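Long-range contact in LEOA (Escherichia coli, PDB 4AUR), which probably hydrolyses GTP as a bacterial member of the dynamin family, from an enterotoxin-producing strain: residues 144-152 with 198-206. Sequence-based numbering, arbitrary orientation.
Sequences VVDATNPLK and KKANLKGKL
In the P-loop NTPase fold of the dynamin GTPase domain, the turn leaving strand 140-146 packs against helix 188-209, with Pro150 and Leu151 resting on Leu202 and two lysines closing over the turn. With its CG turned away from the backbone N (chi1 -179°), Leu202 points CD1 over the turn; CD1 lies 3.8 Å from Leu151 CB and also touches Pro150 CB. Its other methyl, CD2, reaches Val145 CG2 at the end of the strand, where Phe174 and Ile176 of strand 172-177 also pack on this leucine. One helical turn on, Leu206 CD2 meets Leu151 CD2 at 3.9 Å, and Val159 of helix 156-165 touches both residues. Branched aliphatic side chains suit this buried seam of helix, sheet and turn, and so does the short, apolar ring of Pro150, whose CG lies 3.7 Å from Asn201 OD1.

The lysines serve the more open side. Lys198, bent at chi2 (-80°), folds its chain so that NZ donates to Ala147 O at 2.8 Å, within the carbonyl plane. Lys205 is extended beyond CG, crosses Pro150 at about a right angle and delivers NZ to Pro150 O at 2.8 Å, tilted from that carbonyl's plane. The turn is also braced from within: Asp146 OD1 takes the N-H of Thr148 on its anti lone pair at 2.9 Å, an Asx turn, and the hydroxyl OG1 of Thr148 from above the carboxylate plane. Long aliphatic chains ending in ammonium groups can thus satisfy main-chain oxygens of the turn, so polar bonds to the backbone and leucine packing together tie it to the helix.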
ATOM      1  N   VAL A 144     -33.263  18.137  33.530  1.00 32.47           N
ATOM      2  CA  VAL A 144     -34.379  17.513  34.230  1.00 34.13           C
ATOM      3  C   VAL A 144     -35.634  18.324  34.019  1.00 36.82           C
ATOM      4  O   VAL A 144     -35.660  19.528  34.327  1.00 40.62           O
ATOM      5  CB  VAL A 144     -34.121  17.409  35.732  1.00 34.47           C
ATOM      6  CG1 VAL A 144     -35.365  16.909  36.441  1.00 35.34           C
ATOM      7  CG2 VAL A 144     -32.953  16.485  36.011  1.00 33.87           C
ATOM      8  N   VAL A 145     -36.673  17.651  33.519  1.00 39.44           N
ATOM      9  CA  VAL A 145     -37.974  18.278  33.217  1.00 39.54           C
ATOM     10  C   VAL A 145     -39.139  17.577  33.953  1.00 40.99           C
ATOM     11  O   VAL A 145     -38.906  16.705  34.803  1.00 40.18           O
ATOM     12  CB  VAL A 145     -38.232  18.320  31.699  1.00 37.32           C
ATOM     13  CG1 VAL A 145     -37.110  19.071  31.007  1.00 37.63           C
ATOM     14  CG2 VAL A 145     -38.385  16.925  31.128  1.00 37.02           C
ATOM     15  N   ASP A 146     -40.375  17.986  33.636  1.00 42.69           N
ATOM     16  CA  ASP A 146     -41.568  17.521  34.335  1.00 41.37           C
ATOM     17  C   ASP A 146     -42.274  16.497  33.507  1.00 39.22           C
ATOM     18  O   ASP A 146     -42.244  16.530  32.283  1.00 39.20           O
ATOM     19  CB  ASP A 146     -42.530  18.688  34.653  1.00 45.57           C
ATOM     20  CG  ASP A 146     -43.420  18.413  35.894  1.00 47.31           C
ATOM     21  OD1 ASP A 146     -44.371  17.607  35.789  1.00 48.44           O
ATOM     22  OD2 ASP A 146     -43.166  19.013  36.976  1.00 48.15           O
ATOM     23  N   ALA A 147     -42.927  15.580  34.192  1.00 38.82           N
ATOM     24  CA  ALA A 147     -43.702  14.557  33.532  1.00 40.12           C
ATOM     25  C   ALA A 147     -45.053  15.075  33.009  1.00 41.21           C
ATOM     26  O   ALA A 147     -45.502  14.684  31.926  1.00 38.13           O
ATOM     27  CB  ALA A 147     -43.928  13.427  34.507  1.00 42.05           C
ATOM     28  N   THR A 148     -45.718  15.919  33.796  1.00 43.85           N
ATOM     29  CA  THR A 148     -47.041  16.425  33.414  1.00 48.62           C
ATOM     30  C   THR A 148     -46.964  17.284  32.158  1.00 45.38           C
ATOM     31  O   THR A 148     -47.722  17.082  31.220  1.00 43.30           O
ATOM     32  CB  THR A 148     -47.705  17.242  34.547  1.00 53.07           C
ATOM     33  OG1 THR A 148     -46.784  18.219  35.058  1.00 57.23           O
ATOM     34  CG2 THR A 148     -48.138  16.327  35.681  1.00 58.17           C
ATOM     35  N   ASN A 149     -46.043  18.242  32.155  1.00 42.72           N
ATOM     36  CA  ASN A 149     -45.877  19.163  31.031  1.00 43.20           C
ATOM     37  C   ASN A 149     -44.376  19.374  30.743  1.00 42.50           C
ATOM     38  O   ASN A 149     -43.797  20.395  31.136  1.00 41.24           O
ATOM     39  CB  ASN A 149     -46.592  20.485  31.344  1.00 41.79           C
ATOM     40  CG  ASN A 149     -46.399  21.536  30.265  1.00 41.13           C
ATOM     41  OD1 ASN A 149     -46.334  21.234  29.067  1.00 41.68           O
ATOM     42  ND2 ASN A 149     -46.313  22.789  30.690  1.00 40.50           N
ATOM     43  N   PRO A 150     -43.736  18.386  30.085  1.00 42.50           N
ATOM     44  CA  PRO A 150     -42.280  18.377  29.880  1.00 41.60           C
ATOM     45  C   PRO A 150     -41.714  19.610  29.177  1.00 41.43           C
ATOM     46  O   PRO A 150     -42.102  19.916  28.052  1.00 42.22           O
ATOM     47  CB  PRO A 150     -42.048  17.120  29.032  1.00 40.26           C
ATOM     48  CG  PRO A 150     -43.382  16.758  28.488  1.00 41.14           C
ATOM     49  CD  PRO A 150     -44.346  17.155  29.556  1.00 41.82           C
ATOM     50  N   LEU A 151     -40.822  20.306  29.878  1.00 39.38           N
ATOM     51  CA  LEU A 151     -40.041  21.420  29.358  1.00 38.08           C
ATOM     52  C   LEU A 151     -40.814  22.689  29.543  1.00 37.29           C
ATOM     53  O   LEU A 151     -41.780  22.918  28.854  1.00 38.32           O
ATOM     54  CB  LEU A 151     -39.637  21.241  27.881  1.00 38.53           C
ATOM     55  CG  LEU A 151     -38.643  22.284  27.346  1.00 36.88           C
ATOM     56  CD1 LEU A 151     -37.354  22.236  28.132  1.00 36.75           C
ATOM     57  CD2 LEU A 151     -38.358  22.100  25.872  1.00 36.62           C
ATOM     58  N   LYS A 152     -40.363  23.520  30.470  1.00 41.52           N
ATOM     59  CA  LYS A 152     -41.038  24.770  30.766  1.00 45.05           C
ATOM     60  C   LYS A 152     -41.053  25.705  29.575  1.00 48.03           C
ATOM     61  O   LYS A 152     -40.155  25.688  28.743  1.00 49.22           O
ATOM     62  CB  LYS A 152     -40.418  25.446  31.985  1.00 46.66           C
ATOM     63  CG  LYS A 152     -40.751  24.700  33.271  1.00 50.62           C
ATOM     64  CD  LYS A 152     -40.190  25.391  34.509  1.00 54.07           C
ATOM     65  CE  LYS A 152     -40.729  24.772  35.802  1.00 56.09           C
ATOM     66  NZ  LYS A 152     -41.997  25.381  36.290  1.00 54.25           N
ATOM     67  N   LYS A 198     -44.709  10.494  26.181  1.00 38.97           N
ATOM     68  CA  LYS A 198     -43.977  11.630  26.734  1.00 38.83           C
ATOM     69  C   LYS A 198     -42.616  11.806  26.084  1.00 39.62           C
ATOM     70  O   LYS A 198     -42.199  12.927  25.864  1.00 39.43           O
ATOM     71  CB  LYS A 198     -43.822  11.497  28.237  1.00 39.06           C
ATOM     72  CG  LYS A 198     -45.161  11.533  28.977  1.00 40.52           C
ATOM     73  CD  LYS A 198     -45.662  12.958  29.147  1.00 41.66           C
ATOM     74  CE  LYS A 198     -47.022  13.025  29.814  1.00 42.40           C
ATOM     75  NZ  LYS A 198     -47.508  14.426  29.930  1.00 41.99           N
ATOM     76  N   LYS A 199     -41.925  10.714  25.765  1.00 41.96           N
ATOM     77  CA  LYS A 199     -40.655  10.809  25.016  1.00 42.41           C
ATOM     78  C   LYS A 199     -40.874  11.440  23.652  1.00 40.04           C
ATOM     79  O   LYS A 199     -40.038  12.181  23.176  1.00 42.55           O
ATOM     80  CB  LYS A 199     -39.977   9.438  24.849  1.00 47.12           C
ATOM     81  CG  LYS A 199     -39.107   9.036  26.045  1.00 53.77           C
ATOM     82  CD  LYS A 199     -38.938   7.526  26.249  1.00 57.42           C
ATOM     83  CE  LYS A 199     -37.744   6.944  25.499  1.00 60.54           C
ATOM     84  NZ  LYS A 199     -37.562   5.503  25.840  1.00 61.47           N
ATOM     85  N   ALA A 200     -42.004  11.151  23.029  1.00 37.40           N
ATOM     86  CA  ALA A 200     -42.315  11.695  21.719  1.00 35.70           C
ATOM     87  C   ALA A 200     -42.663  13.167  21.777  1.00 32.63           C
ATOM     88  O   ALA A 200     -42.278  13.912  20.911  1.00 29.73           O
ATOM     89  CB  ALA A 200     -43.458  10.919  21.093  1.00 37.12           C
ATOM     90  N   ASN A 201     -43.432  13.558  22.784  1.00 33.74           N
ATOM     91  CA  ASN A 201     -43.830  14.946  22.979  1.00 32.57           C
ATOM     92  C   ASN A 201     -42.642  15.861  23.187  1.00 32.62           C
ATOM     93  O   ASN A 201     -42.478  16.834  22.452  1.00 32.59           O
ATOM     94  CB  ASN A 201     -44.759  15.065  24.185  1.00 33.51           C
ATOM     95  CG  ASN A 201     -45.389  16.432  24.294  1.00 34.27           C
ATOM     96  OD1 ASN A 201     -45.240  17.105  25.298  1.00 36.90           O
ATOM     97  ND2 ASN A 201     -46.095  16.850  23.251  1.00 33.94           N
ATOM     98  N   LEU A 202     -41.810  15.532  24.179  1.00 32.37           N
ATOM     99  CA  LEU A 202     -40.583  16.276  24.463  1.00 31.34           C
ATOM    100  C   LEU A 202     -39.647  16.309  23.284  1.00 31.61           C
ATOM    101  O   LEU A 202     -38.940  17.298  23.059  1.00 30.90           O
ATOM    102  CB  LEU A 202     -39.831  15.655  25.629  1.00 31.54           C
ATOM    103  CG  LEU A 202     -38.533  16.350  26.033  1.00 30.54           C
ATOM    104  CD1 LEU A 202     -38.813  17.780  26.449  1.00 29.68           C
ATOM    105  CD2 LEU A 202     -37.879  15.601  27.169  1.00 31.65           C
ATOM    106  N   LYS A 203     -39.621  15.214  22.543  1.00 32.76           N
ATOM    107  CA  LYS A 203     -38.796  15.139  21.345  1.00 33.94           C
ATOM    108  C   LYS A 203     -39.201  16.251  20.402  1.00 31.31           C
ATOM    109  O   LYS A 203     -38.355  16.965  19.892  1.00 33.62           O
ATOM    110  CB  LYS A 203     -38.932  13.769  20.692  1.00 37.28           C
ATOM    111  CG  LYS A 203     -37.888  13.450  19.644  1.00 43.05           C
ATOM    112  CD  LYS A 203     -37.719  11.938  19.445  1.00 46.80           C
ATOM    113  CE  LYS A 203     -36.808  11.328  20.506  1.00 48.59           C
ATOM    114  NZ  LYS A 203     -36.559   9.876  20.270  1.00 52.06           N
ATOM    115  N   GLY A 204     -40.496  16.440  20.213  1.00 28.89           N
ATOM    116  CA  GLY A 204     -40.984  17.483  19.334  1.00 27.90           C
ATOM    117  C   GLY A 204     -40.712  18.902  19.798  1.00 27.43           C
ATOM    118  O   GLY A 204     -40.354  19.747  18.988  1.00 27.05           O
ATOM    119  N   LYS A 205     -40.884  19.182  21.086  1.00 25.29           N
ATOM    120  CA  LYS A 205     -40.517  20.497  21.627  1.00 25.18           C
ATOM    121  C   LYS A 205     -39.019  20.809  21.540  1.00 26.74           C
ATOM    122  O   LYS A 205     -38.623  21.959  21.448  1.00 28.09           O
ATOM    123  CB  LYS A 205     -40.923  20.625  23.087  1.00 24.82           C
ATOM    124  CG  LYS A 205     -42.380  20.289  23.353  1.00 25.35           C
ATOM    125  CD  LYS A 205     -42.738  20.567  24.785  1.00 24.83           C
ATOM    126  CE  LYS A 205     -44.096  20.031  25.105  1.00 25.54           C
ATOM    127  NZ  LYS A 205     -44.413  20.300  26.535  1.00 27.04           N
ATOM    128  N   LEU A 206     -38.161  19.806  21.619  1.00 28.41           N
ATOM    129  CA  LEU A 206     -36.742  20.096  21.610  1.00 27.88           C
ATOM    130  C   LEU A 206     -36.385  20.372  20.196  1.00 28.29           C
ATOM    131  O   LEU A 206     -35.681  21.328  19.918  1.00 28.90           O
ATOM    132  CB  LEU A 206     -35.922  18.934  22.150  1.00 28.84           C
ATOM    133  CG  LEU A 206     -36.111  18.635  23.637  1.00 29.18           C
ATOM    134  CD1 LEU A 206     -35.439  17.322  23.989  1.00 28.39           C
ATOM    135  CD2 LEU A 206     -35.561  19.769  24.499  1.00 30.25           C
TER